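Local coordinates for 433aa long hypothetical phosphoribosylglycinamide formyl transferase (Pyrococcus horikoshii, PDB 2DWC), which binds adenosine-5'-diphosphate and belongs to the ATP-grasp family of proteins, at residues 49-54 and 377-382; 350-355 and 416-421. All blocks are in the same frame, centred on the assembly; numbering follows the deposited sequence.

Contact 1: residues 49-54 and 377-382. With SO4 (sulfate ion), chain F.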
ATOM      1  N   ASP B  49      12.209   9.563 -15.376  1.00 12.66           N
ATOM      2  CA  ASP B  49      12.349  10.891 -14.801  1.00 14.64           C
ATOM      3  C   ASP B  49      13.713  11.464 -15.193  1.00 17.62           C
ATOM      4  O   ASP B  49      14.467  10.816 -15.923  1.00 16.91           O
ATOM      5  CB  ASP B  49      12.152  10.910 -13.273  1.00 15.22           C
ATOM      6  CG  ASP B  49      11.542  12.228 -12.785  1.00 19.33           C
ATOM      7  OD1 ASP B  49      11.986  13.332 -13.227  1.00 19.52           O
ATOM      8  OD2 ASP B  49      10.645  12.183 -11.900  1.00 18.25           O
ATOM      9  N   ARG B  50      14.010  12.677 -14.741  1.00 14.56           N
ATOM     10  CA  ARG B  50      15.275  13.322 -15.113  1.00 15.60           C
ATOM     11  C   ARG B  50      16.428  12.989 -14.213  1.00 16.71           C
ATOM     12  O   ARG B  50      17.579  13.426 -14.479  1.00 17.80           O
ATOM     13  CB  ARG B  50      15.099  14.864 -15.168  1.00 18.24           C
ATOM     14  CG  ARG B  50      14.713  15.431 -13.839  1.00 20.58           C
ATOM     15  CD  ARG B  50      14.339  16.926 -13.952  1.00 32.09           C
ATOM     16  NE  ARG B  50      15.414  17.716 -14.541  1.00 45.63           N
ATOM     17  CZ  ARG B  50      16.588  17.951 -13.953  1.00 52.03           C
ATOM     18  NH1 ARG B  50      16.860  17.444 -12.747  1.00 51.79           N
ATOM     19  NH2 ARG B  50      17.474  18.740 -14.551  1.00 52.29           N
ATOM     20  N   TYR B  51      16.167  12.223 -13.147  1.00 17.03           N
ATOM     21  CA  TYR B  51      17.260  11.835 -12.249  1.00 15.24           C
ATOM     22  C   TYR B  51      17.063  10.391 -11.885  1.00 16.79           C
ATOM     23  O   TYR B  51      15.961   9.877 -12.041  1.00 16.44           O
ATOM     24  CB  TYR B  51      17.290  12.722 -11.003  1.00 16.46           C
ATOM     25  CG  TYR B  51      16.105  12.607 -10.078  1.00 19.27           C
ATOM     26  CD1 TYR B  51      16.197  11.882  -8.879  1.00 23.81           C
ATOM     27  CD2 TYR B  51      14.894  13.256 -10.383  1.00 20.14           C
ATOM     28  CE1 TYR B  51      15.117  11.809  -7.996  1.00 23.11           C
ATOM     29  CE2 TYR B  51      13.799  13.186  -9.494  1.00 25.72           C
ATOM     30  CZ  TYR B  51      13.933  12.459  -8.309  1.00 26.00           C
ATOM     31  OH  TYR B  51      12.859  12.391  -7.445  1.00 28.31           O
ATOM     32  N   ALA B  52      18.125   9.734 -11.413  1.00 15.81           N
ATOM     33  CA  ALA B  52      18.022   8.315 -11.094  1.00 14.31           C
ATOM     34  C   ALA B  52      17.530   8.070  -9.667  1.00 12.71           C
ATOM     35  O   ALA B  52      17.628   8.954  -8.807  1.00 14.75           O
ATOM     36  CB  ALA B  52      19.451   7.602 -11.288  1.00 17.82           C
ATOM     37  N   ASN B  53      17.003   6.859  -9.457  1.00 12.82           N
ATOM     38  CA  ASN B  53      16.493   6.455  -8.142  1.00 14.46           C
ATOM     39  C   ASN B  53      15.412   7.378  -7.606  1.00 16.00           C
ATOM     40  O   ASN B  53      15.273   7.569  -6.407  1.00 15.12           O
ATOM     41  CB  ASN B  53      17.661   6.299  -7.143  1.00 15.05           C
ATOM     42  CG  ASN B  53      18.536   5.094  -7.475  1.00 18.19           C
ATOM     43  OD1 ASN B  53      18.027   4.056  -7.934  1.00 20.16           O
ATOM     44  ND2 ASN B  53      19.843   5.203  -7.219  1.00 18.36           N
ATOM     45  N   ALA B  54      14.619   7.932  -8.520  1.00 16.94           N
ATOM     46  CA  ALA B  54      13.474   8.760  -8.122  1.00 16.84           C
ATOM     47  C   ALA B  54      12.531   7.791  -7.371  1.00 15.59           C
ATOM     48  O   ALA B  54      12.566   6.560  -7.574  1.00 15.80           O
ATOM     49  CB  ALA B  54      12.799   9.327  -9.402  1.00 16.35           C
ATOM     50  N   GLY B 377      11.841   8.578  -0.220  1.00 14.43           N
ATOM     51  CA  GLY B 377      12.993   7.943  -0.848  1.00 17.38           C
ATOM     52  C   GLY B 377      13.813   8.836  -1.749  1.00 16.58           C
ATOM     53  O   GLY B 377      14.698   8.338  -2.454  1.00 15.13           O
ATOM     54  N   LYS B 378      13.566  10.152  -1.739  1.00 14.36           N
ATOM     55  CA  LYS B 378      14.322  11.036  -2.646  1.00 11.93           C
ATOM     56  C   LYS B 378      15.768  11.047  -2.162  1.00 13.13           C
ATOM     57  O   LYS B 378      16.039  11.328  -1.026  1.00 15.59           O
ATOM     58  CB  LYS B 378      13.733  12.452  -2.642  1.00 13.07           C
ATOM     59  CG  LYS B 378      12.339  12.437  -3.261  1.00 14.49           C
ATOM     60  CD  LYS B 378      11.670  13.829  -3.206  1.00 17.13           C
ATOM     61  CE  LYS B 378      10.243  13.671  -3.774  1.00 18.71           C
ATOM     62  NZ  LYS B 378       9.552  15.022  -3.901  1.00 18.50           N
ATOM     63  N   PRO B 379      16.710  10.789  -3.076  1.00 14.55           N
ATOM     64  CA  PRO B 379      18.124  10.737  -2.691  1.00 15.11           C
ATOM     65  C   PRO B 379      18.802  12.022  -2.337  1.00 16.41           C
ATOM     66  O   PRO B 379      19.870  12.003  -1.713  1.00 17.75           O
ATOM     67  CB  PRO B 379      18.828  10.029  -3.877  1.00 18.30           C
ATOM     68  CG  PRO B 379      17.851  10.070  -5.002  1.00 23.62           C
ATOM     69  CD  PRO B 379      16.474  10.445  -4.483  1.00 17.44           C
ATOM     70  N   GLU B 380      18.195  13.122  -2.718  1.00 16.42           N
ATOM     71  CA  GLU B 380      18.805  14.416  -2.413  1.00 19.13           C
ATOM     72  C   GLU B 380      17.722  15.403  -2.017  1.00 21.41           C
ATOM     73  O   GLU B 380      16.600  15.350  -2.519  1.00 22.39           O
ATOM     74  CB  GLU B 380      19.538  14.938  -3.662  1.00 24.23           C
ATOM     75  CG  GLU B 380      19.936  16.403  -3.512  1.00 33.44           C
ATOM     76  CD  GLU B 380      20.956  16.882  -4.536  1.00 44.69           C
ATOM     77  OE1 GLU B 380      21.393  18.045  -4.430  1.00 54.20           O
ATOM     78  OE2 GLU B 380      21.320  16.109  -5.431  1.00 32.06           O
ATOM     79  N   ALA B 381      18.069  16.326  -1.138  1.00 19.07           N
ATOM     80  CA  ALA B 381      17.111  17.340  -0.727  1.00 23.59           C
ATOM     81  C   ALA B 381      17.516  18.706  -1.249  1.00 27.15           C
ATOM     82  O   ALA B 381      18.696  18.989  -1.479  1.00 27.11           O
ATOM     83  CB  ALA B 381      17.056  17.409   0.783  1.00 24.94           C
ATOM     84  N   TYR B 382      16.524  19.535  -1.493  1.00 26.49           N
ATOM     85  CA  TYR B 382      16.838  20.931  -1.831  1.00 31.13           C
ATOM     86  C   TYR B 382      15.869  21.727  -0.939  1.00 32.78           C
ATOM     87  O   TYR B 382      14.839  21.186  -0.481  1.00 26.31           O
ATOM     88  CB  TYR B 382      16.695  21.221  -3.330  1.00 34.05           C
ATOM     89  CG  TYR B 382      15.317  21.055  -3.905  1.00 38.98           C
ATOM     90  CD1 TYR B 382      14.274  21.896  -3.511  1.00 46.04           C
ATOM     91  CD2 TYR B 382      15.048  20.065  -4.851  1.00 43.30           C
ATOM     92  CE1 TYR B 382      12.991  21.753  -4.039  1.00 38.54           C
ATOM     93  CE2 TYR B 382      13.763  19.919  -5.392  1.00 44.91           C
ATOM     94  CZ  TYR B 382      12.740  20.766  -4.976  1.00 36.51           C
ATOM     95  OH  TYR B 382      11.451  20.628  -5.462  1.00 39.26           O
TER
HETATM   96  S   SO4 F 601      10.746  17.189  -6.948  1.00 39.75           S
HETATM   97  O1  SO4 F 601      11.374  18.548  -6.852  1.00 59.54           O
HETATM   98  O2  SO4 F 601       9.345  17.346  -7.462  1.00 47.80           O
HETATM   99  O3  SO4 F 601      11.549  16.339  -7.889  1.00 44.14           O
HETATM  100  O4  SO4 F 601      10.737  16.557  -5.589  1.00 37.08           O

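Contact 2: residues 350-355 and 416-421. With SO4 (sulfate ion), chain G.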
ATOM      1  N   ALA B 350      11.962  19.745   3.295  1.00 25.10           N
ATOM      2  CA  ALA B 350      13.345  19.996   3.683  1.00 28.85           C
ATOM      3  C   ALA B 350      13.573  21.484   3.831  1.00 31.64           C
ATOM      4  O   ALA B 350      13.071  22.273   3.024  1.00 29.97           O
ATOM      5  CB  ALA B 350      14.316  19.434   2.616  1.00 30.39           C
ATOM      6  N   LYS B 351      14.354  21.833   4.844  1.00 36.23           N
ATOM      7  CA  LYS B 351      14.709  23.222   5.112  1.00 47.07           C
ATOM      8  C   LYS B 351      16.182  23.390   4.745  1.00 49.27           C
ATOM      9  O   LYS B 351      16.751  24.467   4.895  1.00 50.81           O
ATOM     10  CB  LYS B 351      14.505  23.549   6.584  1.00 48.07           C
ATOM     11  CG  LYS B 351      13.068  23.755   6.979  1.00 53.60           C
ATOM     12  CD  LYS B 351      12.485  24.952   6.246  1.00 59.68           C
ATOM     13  CE  LYS B 351      11.237  25.475   6.962  1.00 62.06           C
ATOM     14  NZ  LYS B 351      10.700  26.737   6.358  1.00 65.82           N
ATOM     15  N   VAL B 352      16.794  22.304   4.276  1.00 40.55           N
ATOM     16  CA  VAL B 352      18.182  22.333   3.860  1.00 42.47           C
ATOM     17  C   VAL B 352      18.371  21.496   2.606  1.00 40.12           C
ATOM     18  O   VAL B 352      17.455  20.819   2.161  1.00 36.07           O
ATOM     19  CB  VAL B 352      19.113  21.820   4.970  1.00 46.14           C
ATOM     20  CG1 VAL B 352      18.933  22.669   6.218  1.00 48.44           C
ATOM     21  CG2 VAL B 352      18.828  20.357   5.257  1.00 46.24           C
ATOM     22  N   SER B 353      19.545  21.573   2.009  1.00 40.51           N
ATOM     23  CA  SER B 353      19.802  20.806   0.804  1.00 37.01           C
ATOM     24  C   SER B 353      20.906  19.794   1.105  1.00 35.65           C
ATOM     25  O   SER B 353      21.547  19.843   2.181  1.00 31.86           O
ATOM     26  CB  SER B 353      20.249  21.740  -0.323  1.00 41.44           C
ATOM     27  OG  SER B 353      21.557  22.225  -0.059  1.00 46.78           O
ATOM     28  N   GLY B 354      21.110  18.869   0.162  1.00 29.96           N
ATOM     29  CA  GLY B 354      22.156  17.891   0.306  1.00 26.54           C
ATOM     30  C   GLY B 354      21.733  16.469   0.009  1.00 26.05           C
ATOM     31  O   GLY B 354      20.548  16.155  -0.095  1.00 21.34           O
ATOM     32  N   TYR B 355      22.727  15.606  -0.114  1.00 22.43           N
ATOM     33  CA  TYR B 355      22.481  14.201  -0.405  1.00 18.34           C
ATOM     34  C   TYR B 355      22.237  13.369   0.836  1.00 21.22           C
ATOM     35  O   TYR B 355      22.581  13.784   1.956  1.00 22.17           O
ATOM     36  CB  TYR B 355      23.697  13.650  -1.144  1.00 22.60           C
ATOM     37  CG  TYR B 355      23.351  12.812  -2.322  1.00 22.91           C
ATOM     38  CD1 TYR B 355      23.286  11.418  -2.214  1.00 23.01           C
ATOM     39  CD2 TYR B 355      23.050  13.402  -3.543  1.00 24.68           C
ATOM     40  CE1 TYR B 355      22.932  10.642  -3.308  1.00 26.44           C
ATOM     41  CE2 TYR B 355      22.675  12.628  -4.653  1.00 24.47           C
ATOM     42  CZ  TYR B 355      22.622  11.259  -4.530  1.00 21.11           C
ATOM     43  OH  TYR B 355      22.300  10.467  -5.596  1.00 27.91           O
ATOM     44  N   ARG B 416      23.667  14.814   4.357  1.00 20.47           N
ATOM     45  CA  ARG B 416      25.020  14.364   4.590  1.00 26.83           C
ATOM     46  C   ARG B 416      25.922  15.503   5.016  1.00 33.13           C
ATOM     47  O   ARG B 416      26.826  15.320   5.842  1.00 40.36           O
ATOM     48  CB  ARG B 416      25.506  13.728   3.268  1.00 29.26           C
ATOM     49  CG  ARG B 416      26.818  13.198   3.215  1.00 46.15           C
ATOM     50  CD  ARG B 416      26.948  12.319   1.964  1.00 25.68           C
ATOM     51  NE  ARG B 416      27.515  11.101   2.497  1.00 31.77           N
ATOM     52  CZ  ARG B 416      28.673  11.054   3.148  1.00 27.12           C
ATOM     53  NH1 ARG B 416      29.401  12.165   3.306  1.00 28.23           N
ATOM     54  NH2 ARG B 416      29.048   9.931   3.728  1.00 33.28           N
ATOM     55  N   SER B 417      25.645  16.675   4.461  1.00 31.91           N
ATOM     56  CA  SER B 417      26.411  17.881   4.703  1.00 48.06           C
ATOM     57  C   SER B 417      25.580  19.036   5.294  1.00 49.15           C
ATOM     58  O   SER B 417      25.705  20.179   4.855  1.00 52.27           O
ATOM     59  CB  SER B 417      27.038  18.344   3.384  1.00 48.97           C
ATOM     60  OG  SER B 417      26.015  18.727   2.464  1.00 46.90           O
ATOM     61  N   SER B 418      24.717  18.748   6.259  1.00 42.43           N
ATOM     62  CA  SER B 418      23.931  19.806   6.886  1.00 42.08           C
ATOM     63  C   SER B 418      23.706  19.422   8.329  1.00 37.63           C
ATOM     64  O   SER B 418      24.031  18.304   8.741  1.00 39.48           O
ATOM     65  CB  SER B 418      22.569  19.983   6.216  1.00 41.15           C
ATOM     66  OG  SER B 418      21.593  19.158   6.849  1.00 39.96           O
ATOM     67  N   ASP B 419      23.164  20.353   9.110  1.00 35.63           N
ATOM     68  CA  ASP B 419      22.865  20.039  10.496  1.00 34.77           C
ATOM     69  C   ASP B 419      21.384  19.740  10.515  1.00 31.99           C
ATOM     70  O   ASP B 419      20.706  19.896   9.504  1.00 33.71           O
ATOM     71  CB  ASP B 419      23.147  21.235  11.419  1.00 45.91           C
ATOM     72  CG  ASP B 419      24.630  21.569  11.517  1.00 52.43           C
ATOM     73  OD1 ASP B 419      25.462  20.629  11.604  1.00 55.22           O
ATOM     74  OD2 ASP B 419      24.956  22.776  11.519  1.00 57.93           O
ATOM     75  N   TRP B 420      20.891  19.315  11.673  1.00 35.10           N
ATOM     76  CA  TRP B 420      19.481  19.000  11.840  1.00 31.51           C
ATOM     77  C   TRP B 420      18.594  20.260  11.868  1.00 44.30           C
ATOM     78  O   TRP B 420      18.960  21.276  12.454  1.00 41.16           O
ATOM     79  CB  TRP B 420      19.314  18.204  13.130  1.00 34.07           C
ATOM     80  CG  TRP B 420      19.970  16.848  13.086  1.00 30.92           C
ATOM     81  CD1 TRP B 420      21.156  16.470  13.658  1.00 27.84           C
ATOM     82  CD2 TRP B 420      19.409  15.665  12.503  1.00 30.27           C
ATOM     83  NE1 TRP B 420      21.357  15.106  13.483  1.00 33.39           N
ATOM     84  CE2 TRP B 420      20.297  14.593  12.775  1.00 30.30           C
ATOM     85  CE3 TRP B 420      18.234  15.408  11.781  1.00 25.51           C
ATOM     86  CZ2 TRP B 420      20.033  13.272  12.345  1.00 24.84           C
ATOM     87  CZ3 TRP B 420      17.980  14.102  11.361  1.00 23.08           C
ATOM     88  CH2 TRP B 420      18.868  13.061  11.642  1.00 23.96           C
ATOM     89  N   HIS B 421      17.428  20.184  11.232  1.00 42.10           N
ATOM     90  CA  HIS B 421      16.489  21.311  11.165  1.00 48.53           C
ATOM     91  C   HIS B 421      15.059  20.815  11.374  1.00 47.47           C
ATOM     92  O   HIS B 421      14.681  19.764  10.845  1.00 40.46           O
ATOM     93  CB  HIS B 421      16.574  22.019   9.797  1.00 41.62           C
ATOM     94  CG  HIS B 421      17.763  22.917   9.644  1.00 55.15           C
ATOM     95  ND1 HIS B 421      19.040  22.442   9.433  1.00 59.76           N
ATOM     96  CD2 HIS B 421      17.867  24.268   9.666  1.00 54.08           C
ATOM     97  CE1 HIS B 421      19.880  23.459   9.331  1.00 54.69           C
ATOM     98  NE2 HIS B 421      19.192  24.578   9.468  1.00 57.42           N
TER
HETATM   99  S   SO4 G 603      23.879  12.525  14.095  1.00 44.81           S
HETATM  100  O1  SO4 G 603      25.201  13.137  13.738  1.00 54.54           O
HETATM  101  O2  SO4 G 603      23.095  13.479  14.947  1.00 55.17           O
HETATM  102  O3  SO4 G 603      23.114  12.219  12.840  1.00 54.14           O
HETATM  103  O4  SO4 G 603      24.104  11.247  14.848  1.00 59.94           O

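Contact 1: residues 49-54 and 377-382
Tyr51 and Pro379 meet at the middle of this contact: the edge of the tyrosine ring, at CE1, lies 4.0 Å from Pro379 CD, with that CD close to the ring plane. The proline also packs against backbone, its CD 3.7 Å from Asn53 O. Tyr51 swings its ring into this position with CG set between the backbone N and the carbonyl carbon (chi1 65°).

Lys378 is the side chain to follow outward. From CB it turns CG away from its own carbonyl carbon (chi1 -67°), and CG passes 4.2 Å from Tyr51 OH. Beyond CG the chain is extended and runs up to a sulfate ion, probably picked up from the crystallisation liquor. CD is 3.7 Å from sulfate O4, CE 3.4 Å, and NZ closes on the same oxygen at 2.6 Å in a hydrogen bond. The ammonium group has two further partners, a salt bridge to Glu29 and a hydrogen bond to Arg386 O, so its position is well fixed. Tyr382 OH binds another sulfate oxygen, O1, at 2.5 Å, with that oxygen in the plane of its ring, and Arg385 adds a third hydrogen bond to the ion.

Between the segments, the carbonyls of Asn53 and Gly377 both accept from Gln58 NE2, which ties the two backbones together indirectly. The segment 49-54 leaves the parallel strand 44-49 in the Rossmann-like preATP-grasp domain, and the contact is an interdomain one, packing that loop against the PurT-type C-terminal domain.

Contact 2: residues 350-355 and 416-421
Val352 and His421 each set their first branch anti to the carbonyl carbon, CG1 at chi1 -58° and CG at chi1 -77°, and this brings the valine methyl over one face of the imidazole. CG1 sits 3.4 Å from the centroid of the His421 ring, a close CH-pi contact displaced toward the rim, with ND1 the nearest ring atom to CG1 at 3.2 Å. The other methyl, CG2, lies 3.4 Å from Ser418 OG.

The ring's rotation is fixed by a bond within its own segment: His421 ND1 donates to Asp419 O at 3.0 Å, with the oxygen in the ring plane. Ser418 OG donates to that same carbonyl from the opposite face of its plane, and also bonds to Thr415 N. All this lies in the C-terminal part of the fold, where the loop between strands 412-414 and 421-422 runs beside the short strand 354-355.

At the far end, Arg416 N donates to Tyr355 O at 2.8 Å, nearly in line with the carbonyl bond. The arginine side chain then leads away to a salt bridge with Asp17 of the second subunit. Trp420 NE1 donates to O2 of a second sulfate ion, 2.8 Å away, which Arg414 also binds.

In the fold
The two contacts meet side by side in one small two-stranded antiparallel sheet. Strand 380-381 belongs to contact 1 and strand 354-355 to contact 2, and Ala381 N lies 2.7 Å from Gly354 O, a probable hydrogen bond. Contact 1 is partly buried and joins residues of different domains through apolar packing, while Gln58 links the two backbones by polar bonds; the sulfate is bonded from the 377-382 side. Contact 2 lies on the surface, farther from the centre of the chain, and stays near the C-terminal end; it combines a direct backbone bond with methyl packing on an imidazole. Both reach the second subunit, whose Thr16 packs on Pro379 and on Tyr355.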